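Local coordinates for TetR family transcriptional regulator (Mycobacterium smegmatis, PDB 5XS9), which probably binds DNA as a dimer and regulates the transcription of genes of biotin metabolism, at residues Asp7-Ala10 with Ala11-Ile15; Met26-Leu29 with Ala30-Asp34; Ile75-Ser78 with Cys79-Leu82; Ile137-Val140 with Leu141-Val145; Gly177-Leu180 with Leu181-Leu185. All coordinates share one frame; numbering follows the deposited sequence.

Interaction 1: residues Asp7-Ala10 with Ala11-Ile15; sequences DVVA and AATKI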
loop_
_atom_site.group_PDB
_atom_site.type_symbol
_atom_site.label_atom_id
_atom_site.label_comp_id
_atom_site.label_asym_id
_atom_site.label_seq_id
_atom_site.Cartn_x
_atom_site.Cartn_y
_atom_site.Cartn_z
ATOM N N ASP A 7 -5.520 -19.343 -21.131
ATOM C CA ASP A 7 -5.514 -20.477 -20.189
ATOM C C ASP A 7 -4.383 -20.356 -19.182
ATOM O O ASP A 7 -4.523 -20.752 -18.056
ATOM C CB ASP A 7 -5.368 -21.846 -20.914
ATOM C CG ASP A 7 -6.579 -22.196 -21.771
ATOM O OD1 ASP A 7 -7.725 -22.055 -21.298
ATOM O OD2 ASP A 7 -6.385 -22.633 -22.916
ATOM N N VAL A 8 -3.236 -19.885 -19.632
ATOM C CA VAL A 8 -2.100 -19.724 -18.744
ATOM C C VAL A 8 -2.444 -18.700 -17.636
ATOM O O VAL A 8 -2.259 -18.973 -16.441
ATOM C CB VAL A 8 -0.846 -19.319 -19.527
ATOM C CG1 VAL A 8 0.307 -19.002 -18.586
ATOM C CG2 VAL A 8 -0.469 -20.472 -20.483
ATOM N N VAL A 9 -3.038 -17.580 -18.045
ATOM C CA VAL A 9 -3.358 -16.484 -17.114
ATOM C C VAL A 9 -4.365 -16.949 -16.136
ATOM O O VAL A 9 -4.247 -16.710 -14.939
ATOM C CB VAL A 9 -3.820 -15.242 -17.867
ATOM C CG1 VAL A 9 -4.294 -14.181 -16.868
ATOM C CG2 VAL A 9 -2.658 -14.700 -18.691
ATOM N N ALA A 10 -5.358 -17.688 -16.630
ATOM C CA ALA A 10 -6.357 -18.242 -15.773
ATOM C C ALA A 10 -5.788 -19.245 -14.744
ATOM O O ALA A 10 -6.172 -19.244 -13.545
ATOM C CB ALA A 10 -7.471 -18.913 -16.623
ATOM N N ALA A 11 -4.908 -20.122 -15.198
ATOM C CA ALA A 11 -4.270 -21.059 -14.271
ATOM C C ALA A 11 -3.473 -20.265 -13.223
ATOM O O ALA A 11 -3.475 -20.593 -12.022
ATOM C CB ALA A 11 -3.345 -22.012 -15.019
ATOM N N ALA A 12 -2.774 -19.250 -13.696
ATOM C CA ALA A 12 -1.922 -18.426 -12.783
ATOM C C ALA A 12 -2.785 -17.738 -11.714
ATOM O O ALA A 12 -2.402 -17.673 -10.541
ATOM C CB ALA A 12 -1.172 -17.400 -13.593
ATOM N N THR A 13 -4.002 -17.328 -12.122
ATOM C CA THR A 13 -4.960 -16.653 -11.248
ATOM C C THR A 13 -5.527 -17.599 -10.204
ATOM O O THR A 13 -5.701 -17.252 -9.022
ATOM C CB THR A 13 -6.071 -15.939 -12.100
ATOM O OG1 THR A 13 -5.402 -14.967 -12.893
ATOM C CG2 THR A 13 -7.109 -15.280 -11.265
ATOM N N LYS A 14 -5.748 -18.825 -10.609
ATOM C CA LYS A 14 -6.182 -19.858 -9.664
ATOM C C LYS A 14 -5.109 -20.209 -8.601
ATOM O O LYS A 14 -5.412 -20.403 -7.441
ATOM C CB LYS A 14 -6.576 -21.108 -10.476
ATOM C CG LYS A 14 -7.246 -22.207 -9.673
ATOM C CD LYS A 14 -7.762 -23.288 -10.618
ATOM C CE LYS A 14 -7.795 -24.653 -9.956
ATOM N NZ LYS A 14 -8.442 -24.586 -8.620
ATOM N N ILE A 15 -3.846 -20.241 -8.989
ATOM C CA ILE A 15 -2.781 -20.449 -8.010
ATOM C C ILE A 15 -2.795 -19.289 -6.983
ATOM O O ILE A 15 -2.677 -19.488 -5.764
ATOM C CB ILE A 15 -1.409 -20.549 -8.710
ATOM C CG1 ILE A 15 -1.348 -21.851 -9.520
ATOM C CG2 ILE A 15 -0.258 -20.536 -7.712
ATOM C CD1 ILE A 15 -0.292 -21.876 -10.597
#

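Interaction 2: residues Met26-Leu29 with Ala30-Asp34; sequences MRRL and ARELD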
loop_
_atom_site.group_PDB
_atom_site.type_symbol
_atom_site.label_atom_id
_atom_site.label_comp_id
_atom_site.label_asym_id
_atom_site.label_seq_id
_atom_site.Cartn_x
_atom_site.Cartn_y
_atom_site.Cartn_z
ATOM N N MET A 26 6.702 -19.075 -11.882
ATOM C CA MET A 26 6.702 -19.702 -13.174
ATOM C C MET A 26 6.858 -21.234 -13.039
ATOM O O MET A 26 6.192 -22.006 -13.765
ATOM C CB MET A 26 7.781 -19.064 -14.058
ATOM C CG MET A 26 7.493 -17.591 -14.437
ATOM S SD MET A 26 6.292 -17.452 -15.757
ATOM C CE MET A 26 7.094 -17.766 -17.316
ATOM N N ARG A 27 7.699 -21.690 -12.110
ATOM C CA ARG A 27 7.854 -23.161 -11.927
ATOM C C ARG A 27 6.561 -23.776 -11.391
ATOM O O ARG A 27 6.152 -24.812 -11.869
ATOM C CB ARG A 27 9.051 -23.546 -11.061
ATOM C CG ARG A 27 8.876 -23.281 -9.578
ATOM C CD ARG A 27 10.171 -23.433 -8.790
ATOM N NE ARG A 27 10.111 -22.685 -7.522
ATOM C CZ ARG A 27 10.203 -21.353 -7.402
ATOM N NH1 ARG A 27 10.336 -20.547 -8.471
ATOM N NH2 ARG A 27 10.158 -20.804 -6.198
ATOM N N ARG A 28 5.871 -23.103 -10.466
ATOM C CA ARG A 28 4.584 -23.652 -9.981
ATOM C C ARG A 28 3.509 -23.659 -11.068
ATOM O O ARG A 28 2.727 -24.595 -11.191
ATOM C CB ARG A 28 4.079 -22.849 -8.758
ATOM C CG ARG A 28 2.718 -23.300 -8.244
ATOM C CD ARG A 28 2.870 -24.576 -7.482
ATOM N NE ARG A 28 1.577 -25.105 -7.070
ATOM C CZ ARG A 28 1.052 -25.009 -5.847
ATOM N NH1 ARG A 28 1.672 -24.374 -4.837
ATOM N NH2 ARG A 28 -0.130 -25.570 -5.627
ATOM N N LEU A 29 3.481 -22.595 -11.860
ATOM C CA LEU A 29 2.504 -22.473 -12.922
ATOM C C LEU A 29 2.714 -23.629 -13.915
ATOM O O LEU A 29 1.741 -24.232 -14.355
ATOM C CB LEU A 29 2.688 -21.138 -13.659
ATOM C CG LEU A 29 1.665 -20.796 -14.734
ATOM C CD1 LEU A 29 0.186 -20.921 -14.275
ATOM C CD2 LEU A 29 2.035 -19.419 -15.232
ATOM N N ALA A 30 3.974 -23.885 -14.293
ATOM C CA ALA A 30 4.274 -24.998 -15.229
ATOM C C ALA A 30 3.832 -26.352 -14.659
ATOM O O ALA A 30 3.260 -27.168 -15.371
ATOM C CB ALA A 30 5.728 -25.046 -15.601
ATOM N N ARG A 31 4.067 -26.566 -13.375
ATOM C CA ARG A 31 3.590 -27.788 -12.742
ATOM C C ARG A 31 2.048 -27.913 -12.798
ATOM O O ARG A 31 1.567 -28.934 -13.230
ATOM C CB ARG A 31 4.121 -27.891 -11.329
ATOM C CG ARG A 31 3.666 -29.130 -10.597
ATOM C CD ARG A 31 4.595 -29.456 -9.442
ATOM N NE ARG A 31 4.614 -28.528 -8.289
ATOM C CZ ARG A 31 3.608 -28.325 -7.429
ATOM N NH1 ARG A 31 2.408 -28.905 -7.603
ATOM N NH2 ARG A 31 3.792 -27.503 -6.384
ATOM N N GLU A 32 1.303 -26.847 -12.469
ATOM C CA GLU A 32 -0.138 -26.876 -12.512
ATOM C C GLU A 32 -0.693 -27.065 -13.900
ATOM O O GLU A 32 -1.756 -27.643 -14.060
ATOM C CB GLU A 32 -0.742 -25.609 -11.921
ATOM C CG GLU A 32 -0.425 -25.407 -10.443
ATOM C CD GLU A 32 -0.933 -26.516 -9.531
ATOM O OE1 GLU A 32 -1.930 -27.178 -9.834
ATOM O OE2 GLU A 32 -0.321 -26.711 -8.483
ATOM N N LEU A 33 -0.027 -26.546 -14.918
ATOM C CA LEU A 33 -0.463 -26.789 -16.265
ATOM C C LEU A 33 0.073 -28.144 -16.790
ATOM O O LEU A 33 -0.266 -28.535 -17.892
ATOM C CB LEU A 33 -0.045 -25.672 -17.212
ATOM C CG LEU A 33 -0.688 -24.311 -16.948
ATOM C CD1 LEU A 33 0.157 -23.282 -17.624
ATOM C CD2 LEU A 33 -2.114 -24.309 -17.475
ATOM N N ASP A 34 0.921 -28.819 -16.017
ATOM C CA ASP A 34 1.517 -30.065 -16.442
ATOM C C ASP A 34 2.164 -29.799 -17.797
ATOM O O ASP A 34 1.774 -30.389 -18.797
ATOM C CB ASP A 34 0.460 -31.202 -16.481
ATOM C CG ASP A 34 1.082 -32.595 -16.586
ATOM O OD1 ASP A 34 2.305 -32.722 -16.442
ATOM O OD2 ASP A 34 0.340 -33.571 -16.813
#

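Interaction 3: residues Ile75-Ser78 with Cys79-Leu82; sequences IHES and CRAL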
loop_
_atom_site.group_PDB
_atom_site.type_symbol
_atom_site.label_atom_id
_atom_site.label_comp_id
_atom_site.label_asym_id
_atom_site.label_seq_id
_atom_site.Cartn_x
_atom_site.Cartn_y
_atom_site.Cartn_z
ATOM N N ILE A 75 -15.163 9.506 -9.916
ATOM C CA ILE A 75 -14.088 9.066 -9.035
ATOM C C ILE A 75 -14.636 7.984 -8.108
ATOM O O ILE A 75 -14.032 6.929 -7.953
ATOM C CB ILE A 75 -13.555 10.218 -8.231
ATOM C CG1 ILE A 75 -12.727 11.103 -9.201
ATOM C CG2 ILE A 75 -12.695 9.666 -7.085
ATOM C CD1 ILE A 75 -12.414 12.381 -8.623
ATOM N N HIS A 76 -15.784 8.248 -7.524
ATOM C CA HIS A 76 -16.384 7.236 -6.641
ATOM C C HIS A 76 -16.560 5.907 -7.371
ATOM O O HIS A 76 -16.184 4.859 -6.857
ATOM C CB HIS A 76 -17.693 7.743 -5.956
ATOM C CG HIS A 76 -17.442 8.734 -4.853
ATOM N ND1 HIS A 76 -16.967 8.351 -3.600
ATOM C CD2 HIS A 76 -17.642 10.077 -4.781
ATOM C CE1 HIS A 76 -16.844 9.423 -2.836
ATOM N NE2 HIS A 76 -17.242 10.481 -3.527
ATOM N N GLU A 77 -17.118 5.947 -8.579
ATOM C CA GLU A 77 -17.500 4.732 -9.299
ATOM C C GLU A 77 -16.285 3.970 -9.696
ATOM O O GLU A 77 -16.159 2.748 -9.441
ATOM C CB GLU A 77 -18.430 5.076 -10.517
ATOM C CG GLU A 77 -19.129 3.907 -11.145
ATOM C CD GLU A 77 -20.341 3.373 -10.331
ATOM O OE1 GLU A 77 -20.780 3.981 -9.336
ATOM O OE2 GLU A 77 -20.882 2.323 -10.724
ATOM N N SER A 78 -15.262 4.663 -10.227
ATOM C CA SER A 78 -14.026 4.002 -10.572
ATOM C C SER A 78 -13.270 3.359 -9.426
ATOM O O SER A 78 -12.698 2.272 -9.553
ATOM C CB SER A 78 -13.071 4.927 -11.354
ATOM O OG SER A 78 -13.668 5.138 -12.644
ATOM N N CYS A 79 -13.209 4.046 -8.304
ATOM C CA CYS A 79 -12.435 3.551 -7.178
ATOM C C CYS A 79 -13.160 2.372 -6.527
ATOM O O CYS A 79 -12.514 1.459 -6.107
ATOM C CB CYS A 79 -12.295 4.703 -6.163
ATOM S SG CYS A 79 -11.026 5.909 -6.804
ATOM N N ARG A 80 -14.492 2.447 -6.395
ATOM C CA ARG A 80 -15.241 1.307 -5.842
ATOM C C ARG A 80 -15.043 0.099 -6.715
ATOM O O ARG A 80 -14.785 -1.008 -6.209
ATOM C CB ARG A 80 -16.743 1.573 -5.722
ATOM C CG ARG A 80 -17.195 2.514 -4.638
ATOM C CD ARG A 80 -18.727 2.489 -4.537
ATOM N NE ARG A 80 -19.389 3.088 -5.707
ATOM C CZ ARG A 80 -19.921 4.326 -5.770
ATOM N NH1 ARG A 80 -19.898 5.187 -4.716
ATOM N NH2 ARG A 80 -20.456 4.744 -6.938
ATOM N N ALA A 81 -15.090 0.280 -8.035
ATOM C CA ALA A 81 -14.961 -0.906 -8.924
ATOM C C ALA A 81 -13.574 -1.450 -8.811
ATOM O O ALA A 81 -13.363 -2.671 -8.830
ATOM C CB ALA A 81 -15.270 -0.566 -10.374
ATOM N N LEU A 82 -12.590 -0.556 -8.650
ATOM C CA LEU A 82 -11.235 -1.004 -8.511
ATOM C C LEU A 82 -11.013 -1.788 -7.193
ATOM O O LEU A 82 -10.432 -2.868 -7.191
ATOM C CB LEU A 82 -10.265 0.194 -8.649
ATOM C CG LEU A 82 -8.841 -0.116 -8.270
ATOM C CD1 LEU A 82 -8.147 -1.123 -9.171
ATOM C CD2 LEU A 82 -8.039 1.167 -8.253
#

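Interaction 4: residues Ile137-Val140 with Leu141-Val145; sequences IYYV and LGFTV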
loop_
_atom_site.group_PDB
_atom_site.type_symbol
_atom_site.label_atom_id
_atom_site.label_comp_id
_atom_site.label_asym_id
_atom_site.label_seq_id
_atom_site.Cartn_x
_atom_site.Cartn_y
_atom_site.Cartn_z
ATOM N N ILE A 137 -5.094 6.793 -6.642
ATOM C CA ILE A 137 -4.733 5.383 -6.716
ATOM C C ILE A 137 -3.955 4.947 -5.498
ATOM O O ILE A 137 -4.155 3.815 -5.019
ATOM C CB ILE A 137 -3.958 5.050 -8.024
ATOM C CG1 ILE A 137 -4.886 5.148 -9.194
ATOM C CG2 ILE A 137 -3.350 3.678 -7.992
ATOM C CD1 ILE A 137 -6.082 4.228 -9.122
ATOM N N TYR A 138 -2.976 5.769 -5.072
ATOM C CA TYR A 138 -2.210 5.393 -3.930
ATOM C C TYR A 138 -3.079 5.210 -2.704
ATOM O O TYR A 138 -2.836 4.288 -1.906
ATOM C CB TYR A 138 -1.093 6.375 -3.652
ATOM C CG TYR A 138 -0.062 6.452 -4.730
ATOM C CD1 TYR A 138 0.455 5.318 -5.307
ATOM C CD2 TYR A 138 0.463 7.692 -5.128
ATOM C CE1 TYR A 138 1.383 5.423 -6.301
ATOM C CE2 TYR A 138 1.444 7.792 -6.080
ATOM C CZ TYR A 138 1.922 6.659 -6.640
ATOM O OH TYR A 138 2.891 6.714 -7.644
ATOM N N TYR A 139 -4.037 6.077 -2.525
ATOM C CA TYR A 139 -4.992 5.866 -1.440
ATOM C C TYR A 139 -5.730 4.501 -1.541
ATOM O O TYR A 139 -5.835 3.731 -0.554
ATOM C CB TYR A 139 -5.993 7.003 -1.327
ATOM C CG TYR A 139 -7.224 6.649 -0.506
ATOM C CD1 TYR A 139 -7.136 6.457 0.854
ATOM C CD2 TYR A 139 -8.443 6.341 -1.116
ATOM C CE1 TYR A 139 -8.244 6.109 1.609
ATOM C CE2 TYR A 139 -9.540 5.941 -0.369
ATOM C CZ TYR A 139 -9.450 5.825 1.008
ATOM O OH TYR A 139 -10.553 5.476 1.824
ATOM N N VAL A 140 -6.217 4.215 -2.722
ATOM C CA VAL A 140 -7.046 3.008 -2.909
ATOM C C VAL A 140 -6.172 1.756 -2.698
ATOM O O VAL A 140 -6.556 0.786 -2.045
ATOM C CB VAL A 140 -7.656 2.935 -4.306
ATOM C CG1 VAL A 140 -8.287 1.525 -4.527
ATOM C CG2 VAL A 140 -8.635 4.037 -4.516
ATOM N N LEU A 141 -4.964 1.784 -3.210
ATOM C CA LEU A 141 -4.055 0.694 -2.970
ATOM C C LEU A 141 -3.564 0.512 -1.539
ATOM O O LEU A 141 -3.486 -0.632 -1.040
ATOM C CB LEU A 141 -2.857 0.719 -3.978
ATOM C CG LEU A 141 -3.184 0.653 -5.448
ATOM C CD1 LEU A 141 -1.878 0.953 -6.204
ATOM C CD2 LEU A 141 -3.786 -0.669 -5.808
ATOM N N GLY A 142 -3.224 1.586 -0.853
ATOM C CA GLY A 142 -2.821 1.494 0.570
ATOM C C GLY A 142 -3.999 0.995 1.424
ATOM O O GLY A 142 -3.864 0.108 2.280
ATOM N N PHE A 143 -5.155 1.544 1.161
ATOM C CA PHE A 143 -6.374 1.157 1.900
ATOM C C PHE A 143 -6.623 -0.322 1.737
ATOM O O PHE A 143 -6.795 -1.032 2.714
ATOM C CB PHE A 143 -7.580 1.939 1.433
ATOM C CG PHE A 143 -8.858 1.613 2.167
ATOM C CD1 PHE A 143 -9.288 2.441 3.195
ATOM C CD2 PHE A 143 -9.566 0.483 1.877
ATOM C CE1 PHE A 143 -10.432 2.202 3.899
ATOM C CE2 PHE A 143 -10.753 0.196 2.596
ATOM C CZ PHE A 143 -11.195 1.082 3.577
ATOM N N THR A 144 -6.587 -0.778 0.514
ATOM C CA THR A 144 -7.012 -2.133 0.163
ATOM C C THR A 144 -5.939 -3.190 0.471
ATOM O O THR A 144 -6.306 -4.268 0.903
ATOM C CB THR A 144 -7.488 -2.241 -1.288
ATOM O OG1 THR A 144 -8.451 -1.189 -1.575
ATOM C CG2 THR A 144 -8.128 -3.553 -1.495
ATOM N N VAL A 145 -4.633 -2.882 0.342
ATOM C CA VAL A 145 -3.623 -3.748 0.860
ATOM C C VAL A 145 -3.823 -3.950 2.359
ATOM O O VAL A 145 -3.695 -5.064 2.852
ATOM C CB VAL A 145 -2.172 -3.207 0.565
ATOM C CG1 VAL A 145 -1.136 -4.041 1.294
ATOM C CG2 VAL A 145 -1.887 -3.210 -0.953
#

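Interaction 5: residues Gly177-Leu180 with Leu181-Leu185; sequences GLQL and LVDGL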
loop_
_atom_site.group_PDB
_atom_site.type_symbol
_atom_site.label_atom_id
_atom_site.label_comp_id
_atom_site.label_asym_id
_atom_site.label_seq_id
_atom_site.Cartn_x
_atom_site.Cartn_y
_atom_site.Cartn_z
ATOM N N GLY A 177 -12.648 8.225 2.938
ATOM C CA GLY A 177 -11.328 8.666 2.401
ATOM C C GLY A 177 -11.463 9.153 0.979
ATOM O O GLY A 177 -10.860 10.127 0.593
ATOM N N LEU A 178 -12.258 8.471 0.181
ATOM C CA LEU A 178 -12.542 8.925 -1.154
ATOM C C LEU A 178 -13.194 10.312 -1.174
ATOM O O LEU A 178 -12.850 11.206 -1.954
ATOM C CB LEU A 178 -13.482 7.965 -1.882
ATOM C CG LEU A 178 -12.897 6.727 -2.536
ATOM C CD1 LEU A 178 -13.947 6.091 -3.446
ATOM C CD2 LEU A 178 -11.680 7.097 -3.373
ATOM N N GLN A 179 -14.112 10.520 -0.284
ATOM C CA GLN A 179 -14.707 11.826 -0.157
ATOM C C GLN A 179 -13.772 12.948 0.237
ATOM O O GLN A 179 -13.925 14.069 -0.243
ATOM C CB GLN A 179 -15.929 11.781 0.781
ATOM C CG GLN A 179 -16.828 13.000 0.722
ATOM C CD GLN A 179 -17.378 13.309 -0.698
ATOM O OE1 GLN A 179 -17.780 12.418 -1.454
ATOM N NE2 GLN A 179 -17.332 14.584 -1.072
ATOM N N LEU A 180 -12.837 12.700 1.122
ATOM C CA LEU A 180 -11.798 13.672 1.421
ATOM C C LEU A 180 -11.012 14.007 0.190
ATOM O O LEU A 180 -10.717 15.174 -0.028
ATOM C CB LEU A 180 -10.755 13.167 2.424
ATOM C CG LEU A 180 -11.122 13.095 3.887
ATOM C CD1 LEU A 180 -9.935 12.530 4.648
ATOM C CD2 LEU A 180 -11.468 14.475 4.420
ATOM N N LEU A 181 -10.646 12.985 -0.598
ATOM C CA LEU A 181 -9.937 13.273 -1.827
ATOM C C LEU A 181 -10.741 14.098 -2.815
ATOM O O LEU A 181 -10.224 14.984 -3.440
ATOM C CB LEU A 181 -9.503 11.967 -2.493
ATOM C CG LEU A 181 -8.362 11.271 -1.784
ATOM C CD1 LEU A 181 -8.277 9.880 -2.361
ATOM C CD2 LEU A 181 -7.090 12.078 -2.015
ATOM N N VAL A 182 -12.029 13.778 -2.959
ATOM C CA VAL A 182 -12.901 14.495 -3.825
ATOM C C VAL A 182 -13.064 15.923 -3.401
ATOM O O VAL A 182 -13.001 16.800 -4.229
ATOM C CB VAL A 182 -14.293 13.734 -3.906
ATOM C CG1 VAL A 182 -15.385 14.564 -4.447
ATOM C CG2 VAL A 182 -14.114 12.477 -4.730
ATOM N N ASP A 183 -13.276 16.149 -2.131
ATOM C CA ASP A 183 -13.341 17.515 -1.629
ATOM C C ASP A 183 -12.038 18.272 -1.826
ATOM O O ASP A 183 -12.098 19.449 -2.171
ATOM C CB ASP A 183 -13.743 17.552 -0.168
ATOM C CG ASP A 183 -15.221 17.201 0.030
ATOM O OD1 ASP A 183 -16.008 17.499 -0.829
ATOM O OD2 ASP A 183 -15.584 16.618 1.027
ATOM N N GLY A 184 -10.891 17.598 -1.686
ATOM C CA GLY A 184 -9.594 18.225 -1.989
ATOM C C GLY A 184 -9.400 18.578 -3.460
ATOM O O GLY A 184 -8.898 19.634 -3.778
ATOM N N LEU A 185 -9.872 17.717 -4.358
ATOM C CA LEU A 185 -9.849 18.021 -5.754
ATOM C C LEU A 185 -10.709 19.227 -6.054
ATOM O O LEU A 185 -10.290 20.100 -6.824
ATOM C CB LEU A 185 -10.273 16.833 -6.596
ATOM C CG LEU A 185 -9.360 15.633 -6.669
ATOM C CD1 LEU A 185 -9.991 14.376 -7.191
ATOM C CD2 LEU A 185 -8.075 15.917 -7.480
#

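Interaction 1: residues Asp7-Ala10 with Ala11-Ile15
The flat group that matters between Val9 and Thr13 is the peptide carbonyl of Val9, whose oxygen takes two donors from the one threonine. Thr13 OG1 stands above the carbonyl plane, 39° out of it and 2.9 Å from Val9 O. Thr13 N comes in closer to that plane, tilted 20° from it. The hydroxyl can do this because OG1 sits beside its own backbone N, with chi1 at -62°; CG2 takes the position anti to that N. The side chains themselves barely meet, Val9 CG1 standing 4.2 Å from the same Thr13 OG1. Small residues do the rest: Ala11 CB rests 3.5 Å from Asp7 O, and Ala12 CB lies 3.4 Å from Val8 O. Regular backbone bonds, among them Ala12 N to Val8 O at 2.8 Å, carry the helix through both segments.

Outside the turn, Thr13 OG1 is also hydrogen-bonded to His57 of helix 47-58, while Ala12 packs on Leu50 and Val54 of that helix. Ala11 faces Leu29 and Leu33 of helix 26-33. This is the first helix of the TetR-type DNA-binding domain, with helices 26-33 and 47-58 packed against it. The chemistry implies a buried hydroxyl with its hydrogen spent on the helix's own carbonyl, which leaves OG1 to serve probably as acceptor for the histidine.

Interaction 2: residues Met26-Leu29 with Ala30-Asp34
Arg28 and Glu32, one turn apart, form an i to i+4 salt bridge on helix 26-33, which in a TetR-type domain is the first helix of the helix-turn-helix. The charged network also includes Arg31. Arg28 grips Glu32 side-on with two nitrogens, both on the single oxygen OE2: NE at 2.9 Å and NH2 at 3.1 Å. That oxygen lies in the guanidinium plane; NE meets its anti lone pair, but NH2 reaches it from above the carboxylate plane. A bend at chi2 (76°) turns the Arg28 chain along the helix toward its partner. Arg31 lays NH2 over one face of the Arg28 guanidinium, the two planes only 19° apart, and its charge also has a long pairing with OE2, so both arginines gather round one carboxylate.

The apolar contact is between Leu29 and Leu33, side by side and pointing the same way. Leu29 also packs on Ile15 of helix 5-19, and Leu33 on Ala11.

Among the backbone bonds, Leu33 N to Leu29 O is the last of the regular ones across the contact. The helix then closes in a Schellman motif, where Asp34 takes positive phi and its N returns to Arg31 O at 2.9 Å.

Interaction 3: residues Ile75-Ser78 with Cys79-Leu82
Arg80 N donates to His76 O at 3.0 Å in the regular helical way, and the side chain of the same arginine then folds back over that oxygen. It does so with its face, not with an N-H: His76 O lies 3.8 Å from the guanidinium plane, over its centre. The fold comes from a bend at chi3 (-69°), which turns the group back along the helix. Arg80 NH1 thereby comes 3.6 Å from His76 CB.

On its rim the guanidinium meets Glu77. NH2 and OE1 form a salt bridge at a modelled 2.5 Å, short enough that the exact length is doubtful. The oxygen is in the guanidinium plane but is met on the anti side, 28° out of the carboxylate plane, and the two flat groups stand steeply to each other at 79°. One nitrogen and one oxygen thus make the link, with no two-pronged pairing.

Round the helix, Cys79 SG passes 3.4 Å from Ile75 O and 4.1 Å from Ile75 CG2. Cys79 packs on Val136 and Val140 of helix 129-155, and Ile75 on Val182 and Leu185 of helix 170-186. The result is an amphipathic helix of the all-helical C-terminal domain of a TetR regulator, with a salt-bridged side and a side packed into the bundle.

Interaction 4: residues Ile137-Val140 with Leu141-Val145
Tyr139 and Phe143 both carry CG anti to the backbone N (chi1 163° and -179°), which sends the two rings off the helix in the same direction, one turn apart. They lie side by side but not stacked: the centroids are 5.8 Å apart and the planes meet obliquely at 55°. The touch is made at the far end of the tyrosine, where OH comes 3.6 Å from Phe143 CD1, while Phe143 CB sits over one face of the Tyr139 ring, offset toward its rim. That hydroxyl has its polar partner outside the turn, in the carbonyl oxygen of Phe174.

These residues belong to helix 129-155, which with helix 170-186 gives the dimer interface of the kind TetR regulators build as a four-helix bundle. The ring of Phe143 meets Tyr138 of the second subunit. Tyr138 in turn meets Phe143 of that subunit and hydrogen-bonds through OH to its Asp146.

Another side of the helix is mostly apolar. Ile137 CG2 packs 3.6 Å from Leu141 CD1, the two side chains lying side by side and pointing the same way. Next to them Val140 and Thr144 are paired in the same fashion. Thr144 uses its backbone N and its hydroxyl on one acceptor, Val140 O, reaching it from opposite faces of the carbonyl plane. Thr144 OG1 stands beside its own N and donates to Val140 O at 2.8 Å; the bond from Thr144 N to that oxygen is 3.0 Å long.

Interaction 5: residues Gly177-Leu180 with Leu181-Leu185
Gln179 and Asp183 make the polar side-chain contact of this turn, and it is a light one. The amide nitrogen NE2 reaches both carboxylate oxygens, OD1 at 3.2 Å and OD2 at 3.4 Å, yet both bonds are weak; the N-H to OD1 is well off straight at 131°, whereas the one to OD2 is straighter but longer. The amide and carboxylate planes are turned 65° apart. With CG anti to the backbone N and a bend at chi2 (57°), Gln179 swings its amide along the helix to the aspartate. The other end of the amide, OE1, is hydrogen-bonded to His76 NE2 on helix 71-87, so its rotation is probably set mainly by the histidine, with the weak pair to Asp183 agreeing with it.

Van der Waals contacts set methyls against polar atoms: Val182 CG1 lies 3.9 Å from Gln179 NE2, and Val182 CG2 comes 3.3 Å from Leu178 O.

Backbone bonds are regular, Asp183 N to Gln179 O at 2.9 Å among them. Gly177 O and Gly184 N take part in the same ladder, bonded to Leu181 N and Leu180 O.

The leucines look outward from the turn: Leu178 packs against Cys79 of helix 71-87 and Tyr139 of helix 129-155. Leu181 also packs on Tyr139 and meets Leu181 of the second subunit, so helix 170-186 is wedged between its own bundle and the partner's.

Interactions 1 and 2 belong to the DNA-binding end and touch through Ala11, Ala12 and Ile15 against Leu29, Glu32 and Leu33; both are partly buried, and the charged network of interaction 2 lies on its exposed side. Interactions 3, 4 and 5 are mostly buried in the C-terminal part, their centres 12 to 14 Å apart, and each touches the other two. Interactions 4 and 5 also reach the second subunit, which interaction 3 does not. Chemistry follows place: ion pairs appear in 2 and 3, rings at the interface in 4, and a weak amide-carboxylate pair in 5. Interactions 1 and 4 each have a threonine whose hydroxyl bonds back to its own helix.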